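Local coordinates for uncharacterized protein (PDB 4L3R) that is of unknown function but probably folds as a calycin-like antiparallel beta barrel, and pairs with a second copy of itself through a disulfide, at residues B[7-12]-B[55-60]; B[67-72]-B[79-84]; B[93-98]-B[113-118]. All coordinates share one frame; numbering follows the deposited sequence. Where two conformers were deposited one is given.

Interaction 1. Residues B[7-12]-B[55-60]; sequences MEIFND and LNFNCA
The N-terminal helix 4-10 lies against strand 54-61 of the antiparallel sheet, and I9 and F10 near the end of the helix meet F57 on the strand. The two aromatic rings form a T-shaped pair: F57 turns its edge toward the face of F10, with the planes at 62° and the centroids 5.7 Å apart. F57 also brings its CB over the middle of the F10 ring, 3.6 Å from the centroid, a CH-pi contact. On the F57 ring, a methyl of I9 takes one face. It is displaced toward the rim, so that I9 CG2 comes to 3.3 Å from F57 CD1. A chi1 of -73° sets F10 CG anti to its own carbonyl carbon, 3.8 Å from F57 CB, and the F10 and F57 side chains cross at about a right angle. Backbone polar atoms border the same ring: F10 CD2 is 3.4 Å from F57 O, and F10 CE2 is 3.6 Å from N58 O, which lies near the ring plane at its edge. C59 SG approaches obliquely, 5.1 Å from the F10 centroid, and is tied by a disulfide to C59 of the second subunit, whose V66 also packs on F10. An alanine in place of F10 would probably leave the edge of F57 without its aromatic mate and open a gap beside the intersubunit disulfide. Outside the two segments, W15 NE1 is hydrogen-bonded to I9 O, which ties the helix to strand 15-22. Between 7-12 and 55-60 themselves no hydrogen bond forms; the contact is one of apolar groups, an aromatic pair and two CH-pi contacts with the cysteine sulfur beside them.

Interaction 2. Residues B[67-72]-B[79-84]; sequences TGTVSA and ISDAIL
V70 and A82 form an antiparallel hydrogen-bonded pair, A82 N giving the shorter bond to V70 O (2.7 Å) and V70 N returning one to A82 O. A72 and I79 make a second such pair, with I79 N 2.8 Å from A72 O. On the buried face, which carries V70, A72, I79 and A82, V70 CG2 meets L84 CD1 at 3.8 Å, the two side chains crossing at about a right angle, while I95 covers V70 and A82. Between the two pairs the hairpin of strands 66-73 and 78-87 carries a G1 beta bulge: D81 and A82 both face V70, and D81 has left-handed helical angles, phi and psi both 50°. The extra residue is held by a side chain. S71 OG, anti to its carbonyl carbon, accepts a nearly straight bond from D81 N (3.2 Å, 175°). D81 itself is exposed, its OD1 3.0 Å from T69 OG1. Past T69 the strands diverge and water takes over from direct pairing. One molecule donates to G68 O (2.7 Å) and accepts from L84 N; another donates to both G68 O and L84 O, the latter at 2.8 Å.

Interaction 3. Residues B[93-98]-B[113-118]; sequences ISISGK and SGLFNV
I95 and F116 bring their backbones together where strand 92-96 passes the end of helix 106-116, with CA atoms 5.2 Å apart, no direct hydrogen bond across, and the carbonyl oxygens I95 O and F116 O facing each other at 3.4 Å. Water makes up for the missing donors: one molecule donates to both oxygens, 2.7 Å from I95 O, and a second accepts from I95 N (3.0 Å) beside F116 O and V118 O. Beside the waters, the CB of I95 is directed toward 113-118. Its CG1, anti to the carbonyl carbon (chi1 -61°), lies near V118 CG2. Farther out, I95 CD1 touches V118 CG2 at 3.6 Å and, less closely, L115 CD2. The other branch, I95 CG2, lies 4.0 Å from F116 CD1. V118 CG2 also meets I93 CG2, at 3.9 Å. The F116 ring reaches past the end of the strand to G97, whose O lies over one face near the rim, 3.4 Å from F116 CE1; I95 O lies at the ring edge, in plane. At its backbone angles G97 could hardly carry a CB, which would press on S96 O. I95 further packs on V70 and A82, while L115 and V118 rest on L130 and M141, and backbone hydrogen bonding between I93 and F119 links the outermost strands 92-96 and 118-123, consistent with closure into a calycin-like barrel.

How the interactions relate
The three contacts follow one another along the chain in series, each closing before the next opens, and all reach the same antiparallel sheet. The centres of interactions 1 and 2 are about 10 Å apart, as are those of 2 and 3, while 1 and 3 lie about 16 Å apart. Strands 54-61, 66-73, 78-87 and 92-96 are successive neighbours, so interaction 2 sits between the other two, with probable hydrogen bonds between N58 O and T69 N, and between I83 O and S96 N. F57, V70 and I93 form part of a shared interior. Interactions 1 and 2 also touch the second subunit, whereas interaction 3 lies away from it, where the outermost strands meet, probably the seam of a barrel.

Interaction 1. Residues B[7-12]-B[55-60]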
loop_
_atom_site.group_PDB
_atom_site.type_symbol
_atom_site.label_atom_id
_atom_site.label_comp_id
_atom_site.label_asym_id
_atom_site.label_seq_id
_atom_site.Cartn_x
_atom_site.Cartn_y
_atom_site.Cartn_z
HETATM N N MSE B 7 6.750 1.300 -5.418
HETATM C CA MSE B 7 6.303 1.371 -4.026
HETATM C C MSE B 7 7.138 2.367 -3.215
HETATM O O MSE B 7 6.700 2.740 -2.131
HETATM C CB MSE B 7 6.252 -0.015 -3.365
HETATM C CG MSE B 7 4.812 -0.525 -3.160
HETATM SE SE MSE B 7 3.586 -0.333 -4.707
HETATM C CE MSE B 7 4.670 -1.323 -5.936
ATOM N N GLU B 8 8.257 2.894 -3.761
ATOM C CA GLU B 8 9.000 3.955 -3.080
ATOM C C GLU B 8 8.222 5.286 -3.196
ATOM O O GLU B 8 8.435 6.181 -2.385
ATOM C CB GLU B 8 10.428 4.085 -3.651
ATOM C CG GLU B 8 11.361 5.000 -2.865
ATOM C CD GLU B 8 11.458 4.761 -1.366
ATOM O OE1 GLU B 8 11.453 3.581 -0.947
ATOM O OE2 GLU B 8 11.538 5.756 -0.609
ATOM N N ILE B 9 7.281 5.392 -4.161
ATOM C CA ILE B 9 6.431 6.571 -4.344
ATOM C C ILE B 9 5.351 6.608 -3.224
ATOM O O ILE B 9 4.946 7.695 -2.810
ATOM C CB ILE B 9 5.816 6.577 -5.781
ATOM C CG1 ILE B 9 6.928 6.635 -6.861
ATOM C CG2 ILE B 9 4.859 7.734 -5.976
ATOM C CD1 ILE B 9 6.465 6.238 -8.259
ATOM N N PHE B 10 4.917 5.427 -2.730
ATOM C CA PHE B 10 3.931 5.276 -1.643
ATOM C C PHE B 10 4.559 5.228 -0.236
ATOM O O PHE B 10 3.824 5.292 0.755
ATOM C CB PHE B 10 3.158 3.952 -1.822
ATOM C CG PHE B 10 2.157 3.923 -2.946
ATOM C CD1 PHE B 10 2.570 3.746 -4.257
ATOM C CD2 PHE B 10 0.793 3.976 -2.684
ATOM C CE1 PHE B 10 1.643 3.710 -5.294
ATOM C CE2 PHE B 10 -0.133 3.918 -3.724
ATOM C CZ PHE B 10 0.299 3.793 -5.021
ATOM N N ASN B 11 5.887 5.045 -0.143
ATOM C CA ASN B 11 6.586 4.818 1.124
ATOM C C ASN B 11 6.653 6.052 2.054
ATOM O O ASN B 11 7.651 6.775 2.065
ATOM C CB ASN B 11 8.009 4.281 0.846
ATOM C CG ASN B 11 8.719 3.674 2.034
ATOM O OD1 ASN B 11 8.168 3.527 3.133
ATOM N ND2 ASN B 11 9.953 3.245 1.814
ATOM N N ASP B 12 5.610 6.213 2.901
ATOM C CA ASP B 12 5.498 7.226 3.960
ATOM C C ASP B 12 6.087 8.582 3.534
ATOM O O ASP B 12 7.114 9.024 4.068
ATOM C CB ASP B 12 6.198 6.686 5.234
ATOM C CG ASP B 12 6.019 7.509 6.502
ATOM O OD1 ASP B 12 4.915 8.070 6.700
ATOM O OD2 ASP B 12 6.970 7.556 7.318
ATOM N N LEU B 55 0.812 16.091 -2.868
ATOM C CA LEU B 55 0.375 14.897 -3.590
ATOM C C LEU B 55 0.757 13.676 -2.757
ATOM O O LEU B 55 1.867 13.612 -2.230
ATOM C CB LEU B 55 1.020 14.879 -4.992
ATOM C CG LEU B 55 0.885 13.607 -5.845
ATOM C CD1 LEU B 55 -0.544 13.429 -6.340
ATOM C CD2 LEU B 55 1.807 13.681 -7.048
ATOM N N ASN B 56 -0.182 12.745 -2.577
ATOM C CA ASN B 56 0.041 11.552 -1.771
ATOM C C ASN B 56 -0.445 10.311 -2.490
ATOM O O ASN B 56 -1.583 10.274 -2.958
ATOM C CB ASN B 56 -0.702 11.672 -0.432
ATOM C CG ASN B 56 -0.052 12.600 0.549
ATOM O OD1 ASN B 56 -0.419 13.768 0.651
ATOM N ND2 ASN B 56 0.905 12.102 1.324
ATOM N N PHE B 57 0.411 9.299 -2.561
ATOM C CA PHE B 57 0.083 7.986 -3.100
ATOM C C PHE B 57 -0.189 7.122 -1.892
ATOM O O PHE B 57 0.716 6.934 -1.081
ATOM C CB PHE B 57 1.230 7.451 -3.955
ATOM C CG PHE B 57 1.393 8.231 -5.234
ATOM C CD1 PHE B 57 2.105 9.420 -5.254
ATOM C CD2 PHE B 57 0.806 7.797 -6.408
ATOM C CE1 PHE B 57 2.262 10.136 -6.435
ATOM C CE2 PHE B 57 0.968 8.511 -7.591
ATOM C CZ PHE B 57 1.699 9.674 -7.600
ATOM N N ASN B 58 -1.440 6.704 -1.689
ATOM C CA ASN B 58 -1.798 5.912 -0.507
ATOM C C ASN B 58 -2.524 4.643 -0.859
ATOM O O ASN B 58 -3.149 4.547 -1.916
ATOM C CB ASN B 58 -2.702 6.714 0.440
ATOM C CG ASN B 58 -2.226 8.101 0.775
ATOM O OD1 ASN B 58 -2.881 9.091 0.447
ATOM N ND2 ASN B 58 -1.107 8.200 1.483
ATOM N N CYS B 59 -2.495 3.703 0.094
ATOM C CA CYS B 59 -3.219 2.450 0.025
ATOM C C CYS B 59 -4.396 2.574 0.980
ATOM O O CYS B 59 -4.214 3.042 2.106
ATOM C CB CYS B 59 -2.317 1.269 0.371
ATOM S SG CYS B 59 -1.414 0.591 -1.046
ATOM N N ALA B 60 -5.600 2.221 0.520
ATOM C CA ALA B 60 -6.816 2.351 1.318
ATOM C C ALA B 60 -7.754 1.185 1.092
ATOM O O ALA B 60 -7.767 0.619 0.002
ATOM C CB ALA B 60 -7.520 3.651 0.951
#

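Interaction 2. Residues B[67-72]-B[79-84]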
loop_
_atom_site.group_PDB
_atom_site.type_symbol
_atom_site.label_atom_id
_atom_site.label_comp_id
_atom_site.label_asym_id
_atom_site.label_seq_id
_atom_site.Cartn_x
_atom_site.Cartn_y
_atom_site.Cartn_z
ATOM N N THR B 67 -6.587 -0.968 -2.159
ATOM C CA THR B 67 -6.122 -0.470 -3.461
ATOM C C THR B 67 -5.270 0.788 -3.294
ATOM O O THR B 67 -5.486 1.557 -2.364
ATOM C CB THR B 67 -7.312 -0.161 -4.403
ATOM O OG1 THR B 67 -7.986 1.007 -3.943
ATOM C CG2 THR B 67 -8.297 -1.324 -4.524
ATOM N N GLY B 68 -4.338 0.987 -4.221
ATOM C CA GLY B 68 -3.500 2.177 -4.273
ATOM C C GLY B 68 -4.238 3.278 -5.012
ATOM O O GLY B 68 -4.776 3.036 -6.097
ATOM N N THR B 69 -4.318 4.476 -4.409
ATOM C CA THR B 69 -5.011 5.630 -4.986
ATOM C C THR B 69 -4.160 6.880 -4.855
ATOM O O THR B 69 -3.121 6.858 -4.192
ATOM C CB THR B 69 -6.372 5.861 -4.296
ATOM O OG1 THR B 69 -6.154 6.159 -2.922
ATOM C CG2 THR B 69 -7.317 4.690 -4.442
ATOM N N VAL B 70 -4.613 7.969 -5.482
ATOM C CA VAL B 70 -3.937 9.263 -5.432
ATOM C C VAL B 70 -4.829 10.271 -4.728
ATOM O O VAL B 70 -6.024 10.357 -5.015
ATOM C CB VAL B 70 -3.546 9.767 -6.845
ATOM C CG1 VAL B 70 -3.251 11.267 -6.851
ATOM C CG2 VAL B 70 -2.343 9.019 -7.349
ATOM N N SER B 71 -4.220 11.057 -3.846
ATOM C CA SER B 71 -4.861 12.171 -3.159
ATOM C C SER B 71 -3.988 13.401 -3.364
ATOM O O SER B 71 -2.769 13.278 -3.416
ATOM C CB SER B 71 -5.046 11.877 -1.672
ATOM O OG SER B 71 -6.086 10.940 -1.454
ATOM N N ALA B 72 -4.595 14.565 -3.508
ATOM C CA ALA B 72 -3.840 15.796 -3.677
ATOM C C ALA B 72 -4.607 16.965 -3.115
ATOM O O ALA B 72 -5.839 16.950 -3.061
ATOM C CB ALA B 72 -3.522 16.039 -5.143
ATOM N N ILE B 79 -8.303 16.439 -4.277
ATOM C CA ILE B 79 -8.479 15.205 -5.030
ATOM C C ILE B 79 -8.416 14.126 -3.949
ATOM O O ILE B 79 -7.428 14.084 -3.219
ATOM C CB ILE B 79 -7.429 15.036 -6.154
ATOM C CG1 ILE B 79 -7.564 16.180 -7.183
ATOM C CG2 ILE B 79 -7.562 13.651 -6.820
ATOM C CD1 ILE B 79 -6.484 16.202 -8.243
ATOM N N SER B 80 -9.479 13.336 -3.776
ATOM C CA SER B 80 -9.539 12.321 -2.718
ATOM C C SER B 80 -9.734 10.926 -3.290
ATOM O O SER B 80 -10.775 10.643 -3.892
ATOM C CB SER B 80 -10.673 12.630 -1.745
ATOM O OG SER B 80 -10.452 13.894 -1.139
ATOM N N ASP B 81 -8.740 10.054 -3.076
ATOM C CA ASP B 81 -8.729 8.658 -3.509
ATOM C C ASP B 81 -9.089 8.515 -5.000
ATOM O O ASP B 81 -9.947 7.701 -5.359
ATOM C CB ASP B 81 -9.667 7.798 -2.626
ATOM C CG ASP B 81 -9.225 7.654 -1.173
ATOM O OD1 ASP B 81 -8.000 7.487 -0.933
ATOM O OD2 ASP B 81 -10.107 7.621 -0.283
ATOM N N ALA B 82 -8.413 9.308 -5.873
ATOM C CA ALA B 82 -8.631 9.197 -7.315
ATOM C C ALA B 82 -8.147 7.810 -7.791
ATOM O O ALA B 82 -7.194 7.254 -7.221
ATOM C CB ALA B 82 -7.901 10.309 -8.059
ATOM N N ILE B 83 -8.817 7.241 -8.811
ATOM C CA ILE B 83 -8.457 5.923 -9.339
ATOM C C ILE B 83 -7.097 6.041 -10.022
ATOM O O ILE B 83 -6.918 6.891 -10.888
ATOM C CB ILE B 83 -9.540 5.365 -10.295
ATOM C CG1 ILE B 83 -10.885 5.158 -9.555
ATOM C CG2 ILE B 83 -9.072 4.039 -10.930
ATOM C CD1 ILE B 83 -12.109 5.215 -10.472
ATOM N N LEU B 84 -6.141 5.195 -9.614
ATOM C CA LEU B 84 -4.778 5.220 -10.117
ATOM C C LEU B 84 -4.438 3.974 -10.930
ATOM O O LEU B 84 -4.721 2.855 -10.517
ATOM C CB LEU B 84 -3.805 5.329 -8.926
ATOM C CG LEU B 84 -2.296 5.234 -9.241
ATOM C CD1 LEU B 84 -1.823 6.432 -10.035
ATOM C CD2 LEU B 84 -1.497 5.050 -7.974
HETATM O O HOH W 1 -3.634 1.554 -8.267
HETATM O O HOH W 2 -6.895 3.105 -7.763
#

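Interaction 3. Residues B[93-98]-B[113-118]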
loop_
_atom_site.group_PDB
_atom_site.type_symbol
_atom_site.label_atom_id
_atom_site.label_comp_id
_atom_site.label_asym_id
_atom_site.label_seq_id
_atom_site.Cartn_x
_atom_site.Cartn_y
_atom_site.Cartn_z
ATOM N N ILE B 93 1.425 6.299 -16.097
ATOM C CA ILE B 93 0.570 6.653 -14.968
ATOM C C ILE B 93 -0.698 7.317 -15.488
ATOM O O ILE B 93 -0.643 8.063 -16.459
ATOM C CB ILE B 93 1.294 7.551 -13.921
ATOM C CG1 ILE B 93 0.386 7.800 -12.691
ATOM C CG2 ILE B 93 1.754 8.880 -14.548
ATOM C CD1 ILE B 93 1.046 8.422 -11.545
ATOM N N SER B 94 -1.827 7.046 -14.838
ATOM C CA SER B 94 -3.103 7.661 -15.184
ATOM C C SER B 94 -3.888 7.911 -13.873
ATOM O O SER B 94 -3.928 7.035 -13.009
ATOM C CB SER B 94 -3.860 6.784 -16.185
ATOM O OG SER B 94 -5.219 6.552 -15.850
ATOM N N ILE B 95 -4.428 9.128 -13.707
ATOM C CA ILE B 95 -5.208 9.537 -12.535
ATOM C C ILE B 95 -6.593 9.902 -13.041
ATOM O O ILE B 95 -6.700 10.769 -13.899
ATOM C CB ILE B 95 -4.525 10.724 -11.787
ATOM C CG1 ILE B 95 -3.121 10.313 -11.267
ATOM C CG2 ILE B 95 -5.432 11.248 -10.628
ATOM C CD1 ILE B 95 -2.209 11.491 -10.795
ATOM N N SER B 96 -7.643 9.250 -12.528
ATOM C CA SER B 96 -9.019 9.485 -12.964
ATOM C C SER B 96 -9.919 9.879 -11.795
ATOM O O SER B 96 -9.808 9.311 -10.711
ATOM C CB SER B 96 -9.579 8.228 -13.624
ATOM O OG SER B 96 -8.767 7.824 -14.713
ATOM N N GLY B 97 -10.838 10.799 -12.059
ATOM C CA GLY B 97 -11.800 11.289 -11.080
ATOM C C GLY B 97 -12.082 12.764 -11.261
ATOM O O GLY B 97 -11.856 13.320 -12.340
ATOM N N LYS B 98 -12.576 13.406 -10.201
ATOM C CA LYS B 98 -12.877 14.839 -10.222
ATOM C C LYS B 98 -12.498 15.467 -8.892
ATOM O O LYS B 98 -12.575 14.814 -7.848
ATOM C CB LYS B 98 -14.356 15.109 -10.557
ATOM C CG LYS B 98 -15.354 14.264 -9.782
ATOM C CD LYS B 98 -16.789 14.664 -10.098
ATOM C CE LYS B 98 -17.781 13.708 -9.482
ATOM N NZ LYS B 98 -19.183 14.128 -9.731
ATOM N N SER B 113 -5.934 20.511 -12.870
ATOM C CA SER B 113 -6.173 20.032 -14.242
ATOM C C SER B 113 -5.063 19.120 -14.737
ATOM O O SER B 113 -5.343 18.122 -15.393
ATOM C CB SER B 113 -6.315 21.199 -15.224
ATOM O OG SER B 113 -7.588 21.803 -15.100
ATOM N N GLY B 114 -3.822 19.502 -14.465
ATOM C CA GLY B 114 -2.651 18.755 -14.891
ATOM C C GLY B 114 -2.572 17.360 -14.313
ATOM O O GLY B 114 -2.147 16.436 -15.009
ATOM N N LEU B 115 -2.991 17.183 -13.045
ATOM C CA LEU B 115 -2.948 15.865 -12.396
ATOM C C LEU B 115 -3.869 14.862 -13.077
ATOM O O LEU B 115 -3.463 13.718 -13.249
ATOM C CB LEU B 115 -3.266 15.959 -10.905
ATOM C CG LEU B 115 -2.112 16.491 -10.057
ATOM C CD1 LEU B 115 -2.615 16.940 -8.710
ATOM C CD2 LEU B 115 -1.011 15.428 -9.870
ATOM N N PHE B 116 -5.054 15.283 -13.541
ATOM C CA PHE B 116 -5.959 14.356 -14.230
ATOM C C PHE B 116 -5.521 14.075 -15.677
ATOM O O PHE B 116 -6.084 13.171 -16.293
ATOM C CB PHE B 116 -7.401 14.885 -14.208
ATOM C CG PHE B 116 -8.013 14.871 -12.824
ATOM C CD1 PHE B 116 -8.235 13.670 -12.155
ATOM C CD2 PHE B 116 -8.425 16.053 -12.215
ATOM C CE1 PHE B 116 -8.796 13.658 -10.881
ATOM C CE2 PHE B 116 -9.004 16.037 -10.943
ATOM C CZ PHE B 116 -9.176 14.841 -10.282
ATOM N N ASN B 117 -4.538 14.836 -16.221
ATOM C CA ASN B 117 -4.019 14.651 -17.569
ATOM C C ASN B 117 -2.627 14.006 -17.571
ATOM O O ASN B 117 -1.992 13.991 -18.630
ATOM C CB ASN B 117 -3.969 16.006 -18.314
ATOM C CG ASN B 117 -5.326 16.585 -18.625
ATOM O OD1 ASN B 117 -6.259 15.870 -18.993
ATOM N ND2 ASN B 117 -5.453 17.902 -18.563
ATOM N N VAL B 118 -2.143 13.451 -16.435
ATOM C CA VAL B 118 -0.838 12.772 -16.431
ATOM C C VAL B 118 -0.912 11.517 -17.308
ATOM O O VAL B 118 -1.975 10.897 -17.397
ATOM C CB VAL B 118 -0.283 12.408 -15.024
ATOM C CG1 VAL B 118 -0.031 13.658 -14.194
ATOM C CG2 VAL B 118 -1.175 11.401 -14.278
HETATM O O HOH W 3 -4.334 10.785 -16.153
HETATM O O HOH W 4 -8.222 11.538 -15.945
#